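PDB 5Z6P: B-agarase from Agarivorans gilvus, which hydrolyses the polysaccharide agarose as a beta-agarase of glycoside hydrolase family 50. Local coordinates for residues A302-I308 against F430-W436; I666-F671 against M695-M700. All coordinates share one frame; numbering follows the deposited sequence.

Contact 1 (A302-I308 against F430-W436); sequences ATGLDII and FTCLGNW
Thr-431 holds its OG1 between its backbone N and carbonyl carbon (chi1 48°), which turns the hydroxyl toward Thr-303. It accepts the Thr-303 N-H in a nearly straight bond, with Thr-303 N and Thr-431 OG1 2.9 Å apart. The same hydroxyl bonds to the carbonyl of Phe-301. Asp-306 has CG beside its backbone N (chi1 -62°), and this brings the carboxylate to the 430-436 segment. Its OD1 takes the N-H of Asn-435 on the anti side, 22° out of the carboxylate plane, with OD1 3.0 Å from Asn-435 N.

The two backbones run parallel. Leu-305 O receives Gly-434 N at 2.9 Å. Ile-307 N gives an almost straight bond to Asn-435 O, also 2.9 Å. Weaker backbone bonds join Thr-303 O to the N-H groups of Thr-431 and Cys-432, and Ile-308 N to Trp-436 O. One water fills a step of this ladder: it accepts from Leu-305 N and donates to Cys-432 O.

Apolar groups pack beside the ladder. The Phe-430 ring lies against the backbone of Gly-304. Leu-305 crosses it at about a right angle, and its CD2 comes within 3.6 Å of Phe-430 CZ. At the other end, Ile-307 CD1 meets the Trp-436 indole obliquely, 3.6 Å from CE3. Ile-308 CD1 touches Leu-433 CB at 3.6 Å.

On the far side of strand 299-305, strand 709-714 pairs with it, while Asn-755 of helix 745-762 bonds to Thr-303 OG1.

Segment 430-436 is no regular strand and follows 302-308 irregularly. The contact is consistent with parallel strand pairing in the (beta/alpha)8 barrel expected for this family. The Thr-431 hydroxyl and Asp-306 carboxylate accept the N-H groups of Thr-303 and Asn-435, and water joins Leu-305 N-H to the Cys-432 carbonyl, so these buried groups find partners.

Contact 2 (I666-F671 against M695-M700); sequences IGEFHF and MFERYM
Phe-669 and Tyr-699 lie almost flat on one another, an offset stack with ring centroids 3.9 Å apart and planes at 8°. Phe-669 sets CG between its backbone N and carbonyl carbon (chi1 71°), while Tyr-699 reaches out from the helix with CG anti to its N. Phe-669 CB sits over the tyrosine face, 3.4 Å from Tyr-699 CZ. The tyrosine hydroxyl bonds beyond the contact to the carbonyl of Tyr-644, and Ile-666 CG2 touches Tyr-699 OH.

Two more helix side chains reach the phenylalanine. Phe-696 CE2 approaches Phe-669 CZ obliquely at 3.7 Å, and Met-700 SD makes an oblique Met-aromatic contact 3.8 Å from the same CZ.

Phe-671 packs one helical turn earlier. Met-695 CB stands over its face, 3.6 Å from the centroid, in a CH-pi contact. Tyr-699 CB meets its edge at 3.7 Å from CE2. Phe-671 CE2 also lies 3.2 Å from the backbone Met-695 O.

The pairing is mostly aromatic and apolar. It forms an aromatic cluster between strand 664-668, with the loop after it, and helix 689-704. The next strand, 709-714, runs parallel beside the first, consistent with a beta-alpha-beta crossover of the (beta/alpha)8 barrel expected for this family.

The centres of contacts 1 and 2 are about 13 Å apart. They follow one another along the chain, contact 1 closing before contact 2 opens. Both reach one mixed sheet, in which strand 709-714 lies between strands 299-305 and 664-668. In contact 1 the 430-436 loop segment lines the edge of strand 299-305 away from strand 709-714, whereas contact 2 covers strand 664-668 with helix 689-704. They touch directly: Trp-436 CZ3 is 3.3 Å from Glu-668 OE2, and Thr-303 CG2 is 3.7 Å from Met-700 CE. Helix 745-762 packs against both. Together they tie the middle of the chain to its C-terminal part in one probable barrel core.

Contact 1 (A302-I308 against F430-W436)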
ATOM      1  N   ALA A 302      12.244 -14.602  -5.509  1.00 15.87           N
ATOM      2  CA  ALA A 302      11.871 -14.300  -4.114  1.00 18.04           C
ATOM      3  C   ALA A 302      10.369 -14.162  -3.901  1.00 14.72           C
ATOM      4  O   ALA A 302       9.762 -13.226  -4.391  1.00 17.04           O
ATOM      5  CB  ALA A 302      12.572 -13.023  -3.641  1.00 14.67           C
ATOM      6  N   THR A 303       9.773 -15.086  -3.152  1.00 12.19           N
ATOM      7  CA  THR A 303       8.364 -14.945  -2.782  1.00 12.96           C
ATOM      8  C   THR A 303       8.232 -15.041  -1.267  1.00 13.54           C
ATOM      9  O   THR A 303       8.894 -15.857  -0.629  1.00 18.48           O
ATOM     10  CB  THR A 303       7.455 -16.015  -3.459  1.00 16.84           C
ATOM     11  OG1 THR A 303       7.929 -17.332  -3.138  1.00 16.06           O
ATOM     12  CG2 THR A 303       7.449 -15.831  -4.982  1.00 18.57           C
ATOM     13  N   GLY A 304       7.384 -14.194  -0.696  1.00 14.72           N
ATOM     14  CA  GLY A 304       7.237 -14.138   0.749  1.00 16.05           C
ATOM     15  C   GLY A 304       6.353 -13.002   1.209  1.00 14.49           C
ATOM     16  O   GLY A 304       5.818 -12.268   0.388  1.00 16.35           O
ATOM     17  N   LEU A 305       6.224 -12.855   2.523  1.00 12.14           N
ATOM     18  CA  LEU A 305       5.302 -11.896   3.123  1.00 13.80           C
ATOM     19  C   LEU A 305       6.036 -10.821   3.923  1.00 13.12           C
ATOM     20  O   LEU A 305       7.092 -11.065   4.487  1.00 12.02           O
ATOM     21  CB  LEU A 305       4.313 -12.613   4.046  1.00 13.70           C
ATOM     22  CG  LEU A 305       3.698 -13.925   3.531  1.00 12.83           C
ATOM     23  CD1 LEU A 305       2.791 -14.547   4.595  1.00 12.67           C
ATOM     24  CD2 LEU A 305       2.935 -13.700   2.240  1.00 15.19           C
ATOM     25  N   ASP A 306       5.462  -9.631   3.943  1.00 12.21           N
ATOM     26  CA  ASP A 306       5.977  -8.540   4.734  1.00 14.50           C
ATOM     27  C   ASP A 306       5.422  -8.563   6.163  1.00 14.45           C
ATOM     28  O   ASP A 306       4.419  -9.215   6.435  1.00 14.12           O
ATOM     29  CB  ASP A 306       5.631  -7.209   4.079  1.00 12.32           C
ATOM     30  CG  ASP A 306       6.244  -7.055   2.710  1.00 16.75           C
ATOM     31  OD1 ASP A 306       7.372  -7.547   2.470  1.00 12.03           O
ATOM     32  OD2 ASP A 306       5.559  -6.446   1.875  1.00 18.94           O
ATOM     33  N   ILE A 307       6.085  -7.826   7.049  1.00 16.69           N
ATOM     34  CA  ILE A 307       5.653  -7.627   8.431  1.00 13.22           C
ATOM     35  C   ILE A 307       5.556  -8.961   9.178  1.00 16.39           C
ATOM     36  O   ILE A 307       4.485  -9.407   9.539  1.00 16.56           O
ATOM     37  CB  ILE A 307       4.306  -6.892   8.502  1.00 14.65           C
ATOM     38  CG1 ILE A 307       4.293  -5.690   7.553  1.00 14.38           C
ATOM     39  CG2 ILE A 307       4.007  -6.461   9.946  1.00 16.01           C
ATOM     40  CD1 ILE A 307       5.082  -4.485   8.055  1.00 15.40           C
ATOM     41  N   ILE A 308       6.697  -9.597   9.400  1.00 19.79           N
ATOM     42  CA  ILE A 308       6.736 -10.809  10.191  1.00 17.43           C
ATOM     43  C   ILE A 308       7.234 -10.435  11.591  1.00 14.64           C
ATOM     44  O   ILE A 308       8.380 -10.640  11.959  1.00 15.39           O
ATOM     45  CB  ILE A 308       7.591 -11.878   9.508  1.00 19.17           C
ATOM     46  CG1 ILE A 308       7.052 -12.076   8.082  1.00 17.15           C
ATOM     47  CG2 ILE A 308       7.531 -13.188  10.288  1.00 16.65           C
ATOM     48  CD1 ILE A 308       7.916 -12.859   7.186  1.00 20.05           C
ATOM     49  N   PHE A 430       7.070 -20.452   0.099  1.00 18.93           N
ATOM     50  CA  PHE A 430       7.719 -19.152  -0.022  1.00 17.33           C
ATOM     51  C   PHE A 430       9.205 -19.337   0.119  1.00 18.07           C
ATOM     52  O   PHE A 430       9.643 -20.174   0.890  1.00 18.58           O
ATOM     53  CB  PHE A 430       7.209 -18.161   1.023  1.00 16.85           C
ATOM     54  CG  PHE A 430       5.851 -17.620   0.726  1.00 16.64           C
ATOM     55  CD1 PHE A 430       5.613 -16.906  -0.439  1.00 14.42           C
ATOM     56  CD2 PHE A 430       4.799 -17.833   1.609  1.00 16.70           C
ATOM     57  CE1 PHE A 430       4.362 -16.404  -0.706  1.00 13.62           C
ATOM     58  CE2 PHE A 430       3.545 -17.330   1.343  1.00 16.05           C
ATOM     59  CZ  PHE A 430       3.320 -16.627   0.183  1.00 13.48           C
ATOM     60  N   THR A 431       9.975 -18.570  -0.648  1.00 19.08           N
ATOM     61  CA  THR A 431      11.424 -18.693  -0.634  1.00 16.42           C
ATOM     62  C   THR A 431      12.114 -17.682   0.269  1.00 19.27           C
ATOM     63  O   THR A 431      13.352 -17.645   0.338  1.00 16.96           O
ATOM     64  CB  THR A 431      12.005 -18.541  -2.057  1.00 20.01           C
ATOM     65  OG1 THR A 431      11.434 -17.391  -2.687  1.00 18.13           O
ATOM     66  CG2 THR A 431      11.688 -19.795  -2.893  1.00 17.13           C
ATOM     67  N   CYS A 432      11.320 -16.854   0.943  1.00 16.02           N
ATOM     68  CA  CYS A 432      11.873 -15.895   1.890  1.00 17.76           C
ATOM     69  C   CYS A 432      10.871 -15.390   2.896  1.00 15.48           C
ATOM     70  O   CYS A 432       9.673 -15.591   2.763  1.00 15.76           O
ATOM     71  CB  CYS A 432      12.453 -14.670   1.168  1.00 16.68           C
ATOM     72  SG  CYS A 432      11.185 -13.535   0.556  1.00 17.50           S
ATOM     73  N   LEU A 433      11.422 -14.710   3.892  1.00 18.22           N
ATOM     74  CA  LEU A 433      10.716 -13.805   4.765  1.00 13.76           C
ATOM     75  C   LEU A 433      10.946 -12.405   4.198  1.00 16.41           C
ATOM     76  O   LEU A 433      12.087 -12.046   3.889  1.00 15.75           O
ATOM     77  CB  LEU A 433      11.243 -13.910   6.201  1.00 15.26           C
ATOM     78  CG  LEU A 433      11.310 -15.322   6.809  1.00 14.67           C
ATOM     79  CD1 LEU A 433      11.975 -15.307   8.181  1.00 13.46           C
ATOM     80  CD2 LEU A 433       9.930 -15.906   6.897  1.00 16.17           C
ATOM     81  N   GLY A 434       9.873 -11.629   4.063  1.00 12.70           N
ATOM     82  CA  GLY A 434       9.914 -10.349   3.393  1.00 14.00           C
ATOM     83  C   GLY A 434      10.383  -9.178   4.235  1.00 15.18           C
ATOM     84  O   GLY A 434      11.093  -9.357   5.210  1.00 13.96           O
ATOM     85  N   ASN A 435       9.988  -7.972   3.848  1.00 14.32           N
ATOM     86  CA  ASN A 435      10.469  -6.796   4.553  1.00 12.96           C
ATOM     87  C   ASN A 435       9.832  -6.659   5.914  1.00 15.52           C
ATOM     88  O   ASN A 435       8.708  -7.106   6.122  1.00 15.41           O
ATOM     89  CB  ASN A 435      10.225  -5.528   3.760  1.00 13.89           C
ATOM     90  CG  ASN A 435      11.186  -4.431   4.152  1.00 13.69           C
ATOM     91  OD1 ASN A 435      12.268  -4.715   4.662  1.00 16.84           O
ATOM     92  ND2 ASN A 435      10.803  -3.191   3.929  1.00 12.00           N
ATOM     93  N   TRP A 436      10.566  -6.032   6.829  1.00 13.59           N
ATOM     94  CA  TRP A 436      10.127  -5.840   8.199  1.00 16.00           C
ATOM     95  C   TRP A 436       9.886  -7.185   8.881  1.00 16.05           C
ATOM     96  O   TRP A 436       8.854  -7.399   9.524  1.00 17.03           O
ATOM     97  CB  TRP A 436       8.874  -4.951   8.227  1.00 16.31           C
ATOM     98  CG  TRP A 436       9.132  -3.564   7.626  1.00 14.20           C
ATOM     99  CD1 TRP A 436      10.021  -2.628   8.083  1.00 16.42           C
ATOM    100  CD2 TRP A 436       8.510  -2.990   6.473  1.00 12.43           C
ATOM    101  NE1 TRP A 436       9.985  -1.502   7.286  1.00 14.93           N
ATOM    102  CE2 TRP A 436       9.063  -1.698   6.289  1.00 14.39           C
ATOM    103  CE3 TRP A 436       7.527  -3.434   5.572  1.00 12.93           C
ATOM    104  CZ2 TRP A 436       8.668  -0.846   5.247  1.00 16.48           C
ATOM    105  CZ3 TRP A 436       7.134  -2.589   4.537  1.00 14.20           C
ATOM    106  CH2 TRP A 436       7.706  -1.309   4.380  1.00 12.24           C
TER
HETATM  107  O   HOH W   1       7.396 -14.919   4.145  1.00 16.64           O

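Contact 2 (I666-F671 against M695-M700)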
ATOM      1  N   ILE A 666       9.013  -6.491  -6.496  1.00 16.09           N
ATOM      2  CA  ILE A 666       7.804  -5.945  -5.898  1.00 12.82           C
ATOM      3  C   ILE A 666       7.905  -6.043  -4.387  1.00 14.57           C
ATOM      4  O   ILE A 666       8.042  -7.135  -3.838  1.00 16.40           O
ATOM      5  CB  ILE A 666       6.516  -6.673  -6.362  1.00 15.37           C
ATOM      6  CG1 ILE A 666       6.273  -6.444  -7.859  1.00 12.67           C
ATOM      7  CG2 ILE A 666       5.310  -6.145  -5.580  1.00 13.15           C
ATOM      8  CD1 ILE A 666       6.068  -4.980  -8.209  1.00 12.73           C
ATOM      9  N   GLY A 667       7.819  -4.906  -3.711  1.00 13.47           N
ATOM     10  CA  GLY A 667       7.947  -4.889  -2.263  1.00 14.37           C
ATOM     11  C   GLY A 667       6.653  -5.154  -1.506  1.00 15.07           C
ATOM     12  O   GLY A 667       6.683  -5.649  -0.393  1.00 12.91           O
ATOM     13  N   GLU A 668       5.529  -4.810  -2.126  1.00 12.13           N
ATOM     14  CA  GLU A 668       4.212  -4.879  -1.518  1.00 14.23           C
ATOM     15  C   GLU A 668       3.116  -5.010  -2.568  1.00 14.53           C
ATOM     16  O   GLU A 668       3.164  -4.366  -3.607  1.00 11.44           O
ATOM     17  CB  GLU A 668       3.923  -3.630  -0.687  1.00 12.27           C
ATOM     18  CG  GLU A 668       4.822  -3.418   0.516  1.00 14.76           C
ATOM     19  CD  GLU A 668       4.608  -2.070   1.171  1.00 14.56           C
ATOM     20  OE1 GLU A 668       3.506  -1.523   1.049  1.00 17.11           O
ATOM     21  OE2 GLU A 668       5.557  -1.563   1.784  1.00 16.41           O
ATOM     22  N   PHE A 669       2.117  -5.830  -2.251  1.00 14.03           N
ATOM     23  CA  PHE A 669       0.841  -5.879  -2.964  1.00 12.02           C
ATOM     24  C   PHE A 669      -0.134  -6.641  -2.080  1.00 13.27           C
ATOM     25  O   PHE A 669       0.287  -7.390  -1.205  1.00 13.31           O
ATOM     26  CB  PHE A 669       0.960  -6.556  -4.340  1.00 13.47           C
ATOM     27  CG  PHE A 669       1.175  -8.041  -4.285  1.00 12.99           C
ATOM     28  CD1 PHE A 669       2.420  -8.569  -4.011  1.00 13.37           C
ATOM     29  CD2 PHE A 669       0.134  -8.913  -4.560  1.00 15.49           C
ATOM     30  CE1 PHE A 669       2.622  -9.941  -3.971  1.00 13.70           C
ATOM     31  CE2 PHE A 669       0.313 -10.284  -4.525  1.00 13.57           C
ATOM     32  CZ  PHE A 669       1.557 -10.808  -4.229  1.00 16.04           C
ATOM     33  N   HIS A 670      -1.427  -6.469  -2.306  1.00 13.61           N
ATOM     34  CA  HIS A 670      -2.366  -7.330  -1.601  1.00 15.57           C
ATOM     35  C   HIS A 670      -3.744  -7.386  -2.205  1.00 13.91           C
ATOM     36  O   HIS A 670      -4.070  -6.662  -3.144  1.00 15.00           O
ATOM     37  CB  HIS A 670      -2.467  -6.928  -0.108  1.00 13.34           C
ATOM     38  CG  HIS A 670      -3.062  -5.575   0.152  1.00 14.03           C
ATOM     39  ND1 HIS A 670      -2.589  -4.739   1.141  1.00 13.03           N
ATOM     40  CD2 HIS A 670      -4.114  -4.938  -0.407  1.00 13.74           C
ATOM     41  CE1 HIS A 670      -3.313  -3.634   1.161  1.00 14.11           C
ATOM     42  NE2 HIS A 670      -4.252  -3.735   0.242  1.00 14.50           N
ATOM     43  N   PHE A 671      -4.549  -8.265  -1.621  1.00 14.23           N
ATOM     44  CA  PHE A 671      -5.951  -8.400  -1.958  1.00 14.82           C
ATOM     45  C   PHE A 671      -6.785  -8.648  -0.688  1.00 14.91           C
ATOM     46  O   PHE A 671      -6.459  -9.520   0.108  1.00 15.28           O
ATOM     47  CB  PHE A 671      -6.126  -9.540  -2.971  1.00 14.82           C
ATOM     48  CG  PHE A 671      -5.397  -9.303  -4.250  1.00 15.17           C
ATOM     49  CD1 PHE A 671      -5.893  -8.421  -5.184  1.00 14.06           C
ATOM     50  CD2 PHE A 671      -4.186  -9.930  -4.504  1.00 15.57           C
ATOM     51  CE1 PHE A 671      -5.206  -8.193  -6.353  1.00 14.64           C
ATOM     52  CE2 PHE A 671      -3.507  -9.696  -5.673  1.00 14.07           C
ATOM     53  CZ  PHE A 671      -4.015  -8.831  -6.594  1.00 11.74           C
ATOM     54  N   MET A 695      -7.003 -13.854  -6.996  1.00 17.76           N
ATOM     55  CA  MET A 695      -6.364 -12.626  -7.429  1.00 15.26           C
ATOM     56  C   MET A 695      -4.888 -12.620  -7.052  1.00 15.62           C
ATOM     57  O   MET A 695      -4.079 -12.055  -7.774  1.00 16.54           O
ATOM     58  CB  MET A 695      -7.099 -11.412  -6.860  1.00 17.05           C
ATOM     59  CG  MET A 695      -8.504 -11.282  -7.451  1.00 17.82           C
ATOM     60  SD  MET A 695      -9.451  -9.880  -6.848  1.00 20.29           S
ATOM     61  CE  MET A 695      -8.641  -8.535  -7.733  1.00 16.51           C
ATOM     62  N   PHE A 696      -4.540 -13.255  -5.934  1.00 15.21           N
ATOM     63  CA  PHE A 696      -3.142 -13.407  -5.548  1.00 16.43           C
ATOM     64  C   PHE A 696      -2.392 -14.131  -6.672  1.00 19.89           C
ATOM     65  O   PHE A 696      -1.310 -13.712  -7.092  1.00 16.45           O
ATOM     66  CB  PHE A 696      -3.007 -14.179  -4.233  1.00 13.87           C
ATOM     67  CG  PHE A 696      -1.581 -14.467  -3.831  1.00 16.61           C
ATOM     68  CD1 PHE A 696      -0.911 -15.581  -4.328  1.00 14.48           C
ATOM     69  CD2 PHE A 696      -0.918 -13.633  -2.938  1.00 13.44           C
ATOM     70  CE1 PHE A 696       0.393 -15.848  -3.967  1.00 16.27           C
ATOM     71  CE2 PHE A 696       0.395 -13.889  -2.564  1.00 13.21           C
ATOM     72  CZ  PHE A 696       1.059 -14.999  -3.088  1.00 14.64           C
ATOM     73  N   GLU A 697      -2.986 -15.212  -7.158  1.00 15.19           N
ATOM     74  CA  GLU A 697      -2.349 -16.010  -8.188  1.00 16.77           C
ATOM     75  C   GLU A 697      -2.204 -15.216  -9.473  1.00 16.14           C
ATOM     76  O   GLU A 697      -1.148 -15.238 -10.086  1.00 18.69           O
ATOM     77  CB  GLU A 697      -3.134 -17.305  -8.450  1.00 16.27           C
ATOM     78  CG  GLU A 697      -2.497 -18.172  -9.493  1.00 19.08           C
ATOM     79  CD  GLU A 697      -2.991 -19.604  -9.454  1.00 24.08           C
ATOM     80  OE1 GLU A 697      -4.126 -19.832  -8.998  1.00 23.02           O
ATOM     81  OE2 GLU A 697      -2.223 -20.491  -9.872  1.00 27.01           O
ATOM     82  N   ARG A 698      -3.258 -14.514  -9.874  1.00 15.71           N
ATOM     83  CA  ARG A 698      -3.222 -13.718 -11.089  1.00 17.27           C
ATOM     84  C   ARG A 698      -2.122 -12.650 -11.026  1.00 15.79           C
ATOM     85  O   ARG A 698      -1.391 -12.440 -11.993  1.00 16.39           O
ATOM     86  CB  ARG A 698      -4.574 -13.061 -11.349  1.00 15.50           C
ATOM     87  CG  ARG A 698      -5.632 -13.988 -11.953  1.00 18.78           C
ATOM     88  CD  ARG A 698      -6.897 -13.193 -12.303  1.00 18.87           C
ATOM     89  NE  ARG A 698      -8.077 -13.835 -11.746  1.00 28.23           N
ATOM     90  CZ  ARG A 698      -9.065 -13.199 -11.140  1.00 21.69           C
ATOM     91  NH1 ARG A 698      -9.047 -11.880 -11.016  1.00 27.51           N
ATOM     92  NH2 ARG A 698     -10.076 -13.888 -10.661  1.00 29.01           N
ATOM     93  N   TYR A 699      -2.010 -11.984  -9.883  1.00 15.00           N
ATOM     94  CA  TYR A 699      -0.936 -11.022  -9.675  1.00 14.88           C
ATOM     95  C   TYR A 699       0.394 -11.703  -9.884  1.00 13.81           C
ATOM     96  O   TYR A 699       1.196 -11.246 -10.675  1.00 17.57           O
ATOM     97  CB  TYR A 699      -0.992 -10.396  -8.275  1.00 13.58           C
ATOM     98  CG  TYR A 699      -0.046  -9.198  -8.070  1.00 14.19           C
ATOM     99  CD1 TYR A 699       1.327  -9.367  -7.918  1.00 13.16           C
ATOM    100  CD2 TYR A 699      -0.548  -7.905  -8.000  1.00 13.43           C
ATOM    101  CE1 TYR A 699       2.183  -8.250  -7.706  1.00 14.92           C
ATOM    102  CE2 TYR A 699       0.298  -6.795  -7.806  1.00 13.73           C
ATOM    103  CZ  TYR A 699       1.645  -6.971  -7.659  1.00 12.29           C
ATOM    104  OH  TYR A 699       2.437  -5.857  -7.459  1.00 12.08           O
ATOM    105  N   MET A 700       0.625 -12.810  -9.200  1.00 12.35           N
ATOM    106  CA  MET A 700       1.943 -13.421  -9.234  1.00 14.00           C
ATOM    107  C   MET A 700       2.384 -13.912 -10.608  1.00 16.08           C
ATOM    108  O   MET A 700       3.567 -13.824 -10.930  1.00 16.49           O
ATOM    109  CB  MET A 700       2.019 -14.558  -8.242  1.00 14.28           C
ATOM    110  CG  MET A 700       2.105 -14.067  -6.816  1.00 13.48           C
ATOM    111  SD  MET A 700       3.507 -12.973  -6.590  1.00 19.27           S
ATOM    112  CE  MET A 700       4.833 -14.114  -6.965  1.00 17.75           C
TER